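Penaeus monodon metallodensovirus major capsid protein (Penaeus monodon metallodensovirus, PDB 6WH7) forms the icosahedral capsid shell of a shrimp densovirus from sixty copies and presumably encloses and protects the viral genome. Local coordinates at residues S255-R266 with K358-H369. Residues are numbered along the deposited sequence; the frame is centred on the assembly and turned at random.
Sequences SKHINVRGVNNR and KGGKMSMLFDHH
Ser255 sets its CA and CB at the edge of the His368 imidazole, and Lys256 and His257 together lie across from the single residue His368, a G1 beta bulge that opens the antiparallel pairing of strands 257-262 and 363-368, a sheet separate from the two larger ones of the chain. The Lys256 N to His368 O bond (2.6 Å) is bent, its donor standing well above the carbonyl plane. In Ile258, CG1 lies between the backbone N and the carbonyl carbon (chi1 61°), and the extended chi2 (174°) then carries CD1 to within 3.5 Å of CG of Leu365. Asn259 and Phe366 are a hydrogen-bonded pair, with Phe366 N 2.8 Å from Asn259 O, nearly in line with the carbonyl. Val260 touches Leu365 through CG2 and Ser363 through CG1. On the other face, CG of Arg261 packs 3.6 Å from CB of Phe366, while its guanidinium pairs with Asp367 of a neighbouring subunit in a salt bridge. Val263 donates its N to Met362 O (2.7 Å) and lays CG2 on CG of Met364. Beyond it, Asn264 ND2 donates within its amide plane to Gly360 O at 3.1 Å, tying the side chain to the loop that precedes strand 363-368. Arg266 crosses Met362 at about a right angle, its CD 3.5 Å from SD. Asp367 in turn meets Arg261 and Gly262 N of a different neighbouring copy. Backbone bonds thus pair the strands within the chain and continue to copies at two boundaries, where these charges and edge-to-face Phe366 rings also match, consistent with a two-stranded sheet that neighbouring copies extend, joining capsid subunits.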
ATOM      1  N   SER A 255      49.926  92.229   1.594  1.00 16.88           N
ATOM      2  CA  SER A 255      50.986  91.319   1.203  1.00 16.88           C
ATOM      3  C   SER A 255      51.449  90.442   2.359  1.00 16.88           C
ATOM      4  O   SER A 255      51.230  90.734   3.536  1.00 16.88           O
ATOM      5  CB  SER A 255      52.173  92.095   0.641  1.00 17.80           C
ATOM      6  OG  SER A 255      52.747  92.928   1.629  1.00 17.80           O
ATOM      7  N   LYS A 256      52.109  89.347   1.982  1.00 16.79           N
ATOM      8  CA  LYS A 256      52.835  88.451   2.877  1.00 16.79           C
ATOM      9  C   LYS A 256      51.923  87.662   3.801  1.00 16.79           C
ATOM     10  O   LYS A 256      52.332  87.270   4.890  1.00 16.79           O
ATOM     11  CB  LYS A 256      53.880  89.213   3.687  1.00 18.80           C
ATOM     12  CG  LYS A 256      54.846  89.966   2.808  1.00 18.80           C
ATOM     13  CD  LYS A 256      55.520  89.028   1.832  1.00 18.80           C
ATOM     14  CE  LYS A 256      56.508  89.771   0.960  1.00 18.80           C
ATOM     15  NZ  LYS A 256      57.167  88.859  -0.005  1.00 18.80           N
ATOM     16  N   HIS A 257      50.703  87.394   3.363  1.00 15.41           N
ATOM     17  CA  HIS A 257      49.816  86.464   4.046  1.00 15.41           C
ATOM     18  C   HIS A 257      48.646  86.168   3.123  1.00 15.41           C
ATOM     19  O   HIS A 257      48.540  86.722   2.027  1.00 15.41           O
ATOM     20  CB  HIS A 257      49.334  87.009   5.384  1.00 15.32           C
ATOM     21  CG  HIS A 257      48.703  88.358   5.298  1.00 15.32           C
ATOM     22  ND1 HIS A 257      49.440  89.520   5.289  1.00 15.32           N
ATOM     23  CD2 HIS A 257      47.408  88.734   5.204  1.00 15.32           C
ATOM     24  CE1 HIS A 257      48.625  90.553   5.209  1.00 15.32           C
ATOM     25  NE2 HIS A 257      47.386  90.103   5.150  1.00 15.32           N
ATOM     26  N   ILE A 258      47.769  85.297   3.578  1.00 14.35           N
ATOM     27  CA  ILE A 258      46.597  84.944   2.794  1.00 14.35           C
ATOM     28  C   ILE A 258      45.508  85.975   3.023  1.00 14.35           C
ATOM     29  O   ILE A 258      45.381  86.565   4.099  1.00 14.35           O
ATOM     30  CB  ILE A 258      46.107  83.525   3.123  1.00 13.60           C
ATOM     31  CG1 ILE A 258      45.720  83.434   4.585  1.00 13.60           C
ATOM     32  CG2 ILE A 258      47.165  82.512   2.777  1.00 13.60           C
ATOM     33  CD1 ILE A 258      45.116  82.154   4.957  1.00 13.60           C
ATOM     34  N   ASN A 259      44.722  86.197   1.982  1.00 13.95           N
ATOM     35  CA  ASN A 259      43.626  87.140   1.982  1.00 13.95           C
ATOM     36  C   ASN A 259      42.401  86.442   1.428  1.00 13.95           C
ATOM     37  O   ASN A 259      42.486  85.353   0.861  1.00 13.95           O
ATOM     38  CB  ASN A 259      43.961  88.372   1.146  1.00 15.74           C
ATOM     39  CG  ASN A 259      45.103  89.156   1.714  1.00 15.74           C
ATOM     40  OD1 ASN A 259      46.089  89.405   1.039  1.00 15.74           O
ATOM     41  ND2 ASN A 259      44.963  89.584   2.953  1.00 15.74           N
ATOM     42  N   VAL A 260      41.256  87.067   1.604  1.00 14.02           N
ATOM     43  CA  VAL A 260      40.017  86.568   1.032  1.00 14.02           C
ATOM     44  C   VAL A 260      39.889  87.130  -0.369  1.00 14.02           C
ATOM     45  O   VAL A 260      39.993  88.343  -0.576  1.00 14.02           O
ATOM     46  CB  VAL A 260      38.815  86.960   1.894  1.00 13.41           C
ATOM     47  CG1 VAL A 260      37.550  86.423   1.295  1.00 13.41           C
ATOM     48  CG2 VAL A 260      38.999  86.428   3.257  1.00 13.41           C
ATOM     49  N   ARG A 261      39.676  86.253  -1.330  1.00 14.48           N
ATOM     50  CA  ARG A 261      39.604  86.645  -2.722  1.00 14.48           C
ATOM     51  C   ARG A 261      38.323  86.089  -3.312  1.00 14.48           C
ATOM     52  O   ARG A 261      37.976  84.934  -3.067  1.00 14.48           O
ATOM     53  CB  ARG A 261      40.815  86.134  -3.490  1.00 14.43           C
ATOM     54  CG  ARG A 261      42.136  86.572  -2.905  1.00 14.43           C
ATOM     55  CD  ARG A 261      42.276  88.069  -2.904  1.00 14.43           C
ATOM     56  NE  ARG A 261      42.238  88.630  -4.246  1.00 14.43           N
ATOM     57  CZ  ARG A 261      43.295  88.729  -5.042  1.00 14.43           C
ATOM     58  NH1 ARG A 261      44.477  88.311  -4.629  1.00 14.43           N
ATOM     59  NH2 ARG A 261      43.169  89.255  -6.246  1.00 14.43           N
ATOM     60  N   GLY A 262      37.621  86.916  -4.075  1.00 14.19           N
ATOM     61  CA  GLY A 262      36.401  86.472  -4.710  1.00 14.19           C
ATOM     62  C   GLY A 262      36.667  85.493  -5.836  1.00 14.19           C
ATOM     63  O   GLY A 262      37.682  85.553  -6.522  1.00 14.19           O
ATOM     64  N   VAL A 263      35.719  84.586  -6.031  1.00 14.51           N
ATOM     65  CA  VAL A 263      35.868  83.448  -6.928  1.00 14.51           C
ATOM     66  C   VAL A 263      34.499  83.107  -7.504  1.00 14.51           C
ATOM     67  O   VAL A 263      33.477  83.286  -6.837  1.00 14.51           O
ATOM     68  CB  VAL A 263      36.494  82.250  -6.172  1.00 14.94           C
ATOM     69  CG1 VAL A 263      36.388  80.984  -6.959  1.00 14.94           C
ATOM     70  CG2 VAL A 263      37.948  82.506  -5.886  1.00 14.94           C
ATOM     71  N   ASN A 264      34.474  82.658  -8.759  1.00 14.46           N
ATOM     72  CA  ASN A 264      33.398  81.887  -9.394  1.00 14.46           C
ATOM     73  C   ASN A 264      32.219  82.631 -10.015  1.00 14.46           C
ATOM     74  O   ASN A 264      31.276  81.946 -10.396  1.00 14.46           O
ATOM     75  CB  ASN A 264      32.793  80.823  -8.464  1.00 15.65           C
ATOM     76  CG  ASN A 264      33.620  79.582  -8.403  1.00 15.65           C
ATOM     77  OD1 ASN A 264      34.439  79.334  -9.280  1.00 15.65           O
ATOM     78  ND2 ASN A 264      33.394  78.772  -7.386  1.00 15.65           N
ATOM     79  N   ASN A 265      32.168  83.955 -10.045  1.00 13.31           N
ATOM     80  CA  ASN A 265      31.060  84.586 -10.764  1.00 13.31           C
ATOM     81  C   ASN A 265      29.682  84.191 -10.256  1.00 13.31           C
ATOM     82  O   ASN A 265      29.001  83.377 -10.880  1.00 13.31           O
ATOM     83  CB  ASN A 265      31.111  84.276 -12.261  1.00 13.36           C
ATOM     84  CG  ASN A 265      30.043  85.019 -13.039  1.00 13.36           C
ATOM     85  OD1 ASN A 265      29.635  86.110 -12.667  1.00 13.36           O
ATOM     86  ND2 ASN A 265      29.573  84.415 -14.113  1.00 13.36           N
ATOM     87  N   ARG A 266      29.278  84.710  -9.112  1.00 13.60           N
ATOM     88  CA  ARG A 266      27.883  84.691  -8.714  1.00 13.60           C
ATOM     89  C   ARG A 266      27.389  86.124  -8.785  1.00 13.60           C
ATOM     90  O   ARG A 266      27.938  87.002  -8.118  1.00 13.60           O
ATOM     91  CB  ARG A 266      27.708  84.120  -7.312  1.00 14.15           C
ATOM     92  CG  ARG A 266      26.285  83.841  -6.938  1.00 14.15           C
ATOM     93  CD  ARG A 266      26.201  83.443  -5.496  1.00 14.15           C
ATOM     94  NE  ARG A 266      26.914  82.209  -5.217  1.00 14.15           N
ATOM     95  CZ  ARG A 266      26.367  81.005  -5.263  1.00 14.15           C
ATOM     96  NH1 ARG A 266      25.087  80.869  -5.559  1.00 14.15           N
ATOM     97  NH2 ARG A 266      27.098  79.940  -4.994  1.00 14.15           N
ATOM     98  N   LYS A 358      31.242  78.551 -12.247  1.00 15.06           N
ATOM     99  CA  LYS A 358      30.050  79.005 -11.553  1.00 15.06           C
ATOM    100  C   LYS A 358      29.714  77.976 -10.489  1.00 15.06           C
ATOM    101  O   LYS A 358      29.837  76.773 -10.723  1.00 15.06           O
ATOM    102  CB  LYS A 358      28.871  79.166 -12.513  1.00 13.99           C
ATOM    103  CG  LYS A 358      29.083  80.196 -13.600  1.00 13.99           C
ATOM    104  CD  LYS A 358      27.834  80.398 -14.426  1.00 13.99           C
ATOM    105  CE  LYS A 358      27.425  79.207 -15.247  1.00 13.99           C
ATOM    106  NZ  LYS A 358      28.335  78.957 -16.370  1.00 13.99           N
ATOM    107  N   GLY A 359      29.314  78.432  -9.321  1.00 16.28           N
ATOM    108  CA  GLY A 359      28.984  77.507  -8.266  1.00 16.28           C
ATOM    109  C   GLY A 359      29.312  78.095  -6.913  1.00 16.28           C
ATOM    110  O   GLY A 359      29.507  79.297  -6.776  1.00 16.28           O
ATOM    111  N   GLY A 360      29.377  77.211  -5.927  1.00 15.89           N
ATOM    112  CA  GLY A 360      29.409  77.621  -4.542  1.00 15.89           C
ATOM    113  C   GLY A 360      30.693  78.310  -4.139  1.00 15.89           C
ATOM    114  O   GLY A 360      31.667  78.395  -4.883  1.00 15.89           O
ATOM    115  N   LYS A 361      30.675  78.815  -2.907  1.00 15.43           N
ATOM    116  CA  LYS A 361      31.832  79.416  -2.259  1.00 15.43           C
ATOM    117  C   LYS A 361      32.360  80.585  -3.078  1.00 15.43           C
ATOM    118  O   LYS A 361      33.318  80.442  -3.841  1.00 15.43           O
ATOM    119  CB  LYS A 361      32.931  78.389  -2.009  1.00 15.26           C
ATOM    120  CG  LYS A 361      33.976  78.907  -1.047  1.00 15.26           C
ATOM    121  CD  LYS A 361      35.128  77.950  -0.812  1.00 15.26           C
ATOM    122  CE  LYS A 361      36.139  78.024  -1.938  1.00 15.26           C
ATOM    123  NZ  LYS A 361      37.324  77.175  -1.668  1.00 15.26           N
ATOM    124  N   MET A 362      31.695  81.731  -2.973  1.00 14.27           N
ATOM    125  CA  MET A 362      32.090  82.920  -3.710  1.00 14.27           C
ATOM    126  C   MET A 362      33.481  83.434  -3.376  1.00 14.27           C
ATOM    127  O   MET A 362      33.925  84.387  -4.017  1.00 14.27           O
ATOM    128  CB  MET A 362      31.086  84.037  -3.473  1.00 15.24           C
ATOM    129  CG  MET A 362      29.834  83.905  -4.279  1.00 15.24           C
ATOM    130  SD  MET A 362      28.794  85.340  -4.063  1.00 15.24           S
ATOM    131  CE  MET A 362      27.933  84.838  -2.606  1.00 15.24           C
ATOM    132  N   SER A 363      34.171  82.875  -2.392  1.00 14.61           N
ATOM    133  CA  SER A 363      35.505  83.353  -2.073  1.00 14.61           C
ATOM    134  C   SER A 363      36.426  82.185  -1.783  1.00 14.61           C
ATOM    135  O   SER A 363      35.988  81.094  -1.434  1.00 14.61           O
ATOM    136  CB  SER A 363      35.504  84.283  -0.868  1.00 14.44           C
ATOM    137  OG  SER A 363      35.148  83.572   0.296  1.00 14.44           O
ATOM    138  N   MET A 364      37.721  82.436  -1.908  1.00 14.70           N
ATOM    139  CA  MET A 364      38.740  81.498  -1.477  1.00 14.70           C
ATOM    140  C   MET A 364      39.766  82.257  -0.659  1.00 14.70           C
ATOM    141  O   MET A 364      39.744  83.484  -0.576  1.00 14.70           O
ATOM    142  CB  MET A 364      39.418  80.786  -2.651  1.00 17.02           C
ATOM    143  CG  MET A 364      40.384  81.631  -3.434  1.00 17.02           C
ATOM    144  SD  MET A 364      41.181  80.634  -4.690  1.00 17.02           S
ATOM    145  CE  MET A 364      42.256  79.644  -3.671  1.00 17.02           C
ATOM    146  N   LEU A 365      40.660  81.517  -0.036  1.00 14.47           N
ATOM    147  CA  LEU A 365      41.650  82.087   0.861  1.00 14.47           C
ATOM    148  C   LEU A 365      42.990  81.950   0.150  1.00 14.47           C
ATOM    149  O   LEU A 365      43.462  80.835  -0.083  1.00 14.47           O
ATOM    150  CB  LEU A 365      41.608  81.355   2.196  1.00 13.45           C
ATOM    151  CG  LEU A 365      41.936  82.123   3.457  1.00 13.45           C
ATOM    152  CD1 LEU A 365      41.401  83.520   3.335  1.00 13.45           C
ATOM    153  CD2 LEU A 365      41.254  81.430   4.597  1.00 13.45           C
ATOM    154  N   PHE A 366      43.589  83.076  -0.218  1.00 14.46           N
ATOM    155  CA  PHE A 366      44.623  83.098  -1.239  1.00 14.46           C
ATOM    156  C   PHE A 366      45.729  84.050  -0.808  1.00 14.46           C
ATOM    157  O   PHE A 366      45.445  85.141  -0.317  1.00 14.46           O
ATOM    158  CB  PHE A 366      43.998  83.535  -2.570  1.00 14.61           C
ATOM    159  CG  PHE A 366      44.913  83.465  -3.743  1.00 14.61           C
ATOM    160  CD1 PHE A 366      45.074  82.283  -4.433  1.00 14.61           C
ATOM    161  CD2 PHE A 366      45.588  84.580  -4.177  1.00 14.61           C
ATOM    162  CE1 PHE A 366      45.899  82.214  -5.518  1.00 14.61           C
ATOM    163  CE2 PHE A 366      46.419  84.511  -5.261  1.00 14.61           C
ATOM    164  CZ  PHE A 366      46.572  83.326  -5.931  1.00 14.61           C
ATOM    165  N   ASP A 367      46.982  83.644  -0.988  1.00 15.02           N
ATOM    166  CA  ASP A 367      48.085  84.436  -0.463  1.00 15.02           C
ATOM    167  C   ASP A 367      48.307  85.692  -1.295  1.00 15.02           C
ATOM    168  O   ASP A 367      47.830  85.820  -2.422  1.00 15.02           O
ATOM    169  CB  ASP A 367      49.384  83.634  -0.406  1.00 15.49           C
ATOM    170  CG  ASP A 367      49.949  83.317  -1.774  1.00 15.49           C
ATOM    171  OD1 ASP A 367      49.270  83.540  -2.791  1.00 15.49           O
ATOM    172  OD2 ASP A 367      51.101  82.848  -1.834  1.00 15.49           O
ATOM    173  N   HIS A 368      49.039  86.636  -0.720  1.00 16.02           N
ATOM    174  CA  HIS A 368      49.380  87.858  -1.424  1.00 16.02           C
ATOM    175  C   HIS A 368      50.836  88.185  -1.140  1.00 16.02           C
ATOM    176  O   HIS A 368      51.339  87.910  -0.051  1.00 16.02           O
ATOM    177  CB  HIS A 368      48.460  89.006  -1.003  1.00 16.84           C
ATOM    178  CG  HIS A 368      48.519  90.196  -1.905  1.00 16.84           C
ATOM    179  ND1 HIS A 368      49.463  91.188  -1.775  1.00 16.84           N
ATOM    180  CD2 HIS A 368      47.748  90.547  -2.960  1.00 16.84           C
ATOM    181  CE1 HIS A 368      49.269  92.103  -2.707  1.00 16.84           C
ATOM    182  NE2 HIS A 368      48.235  91.736  -3.440  1.00 16.84           N
ATOM    183  N   HIS A 369      51.508  88.756  -2.129  1.00 17.23           N
ATOM    184  CA  HIS A 369      52.936  89.020  -2.040  1.00 17.23           C
ATOM    185  C   HIS A 369      53.254  90.494  -2.232  1.00 17.23           C
ATOM    186  O   HIS A 369      52.534  91.207  -2.926  1.00 17.23           O
ATOM    187  CB  HIS A 369      53.680  88.183  -3.075  1.00 16.13           C
ATOM    188  CG  HIS A 369      53.632  86.712  -2.810  1.00 16.13           C
ATOM    189  ND1 HIS A 369      54.475  86.094  -1.915  1.00 16.13           N
ATOM    190  CD2 HIS A 369      52.814  85.747  -3.285  1.00 16.13           C
ATOM    191  CE1 HIS A 369      54.203  84.804  -1.878  1.00 16.13           C
ATOM    192  NE2 HIS A 369      53.195  84.567  -2.697  1.00 16.13           N
TER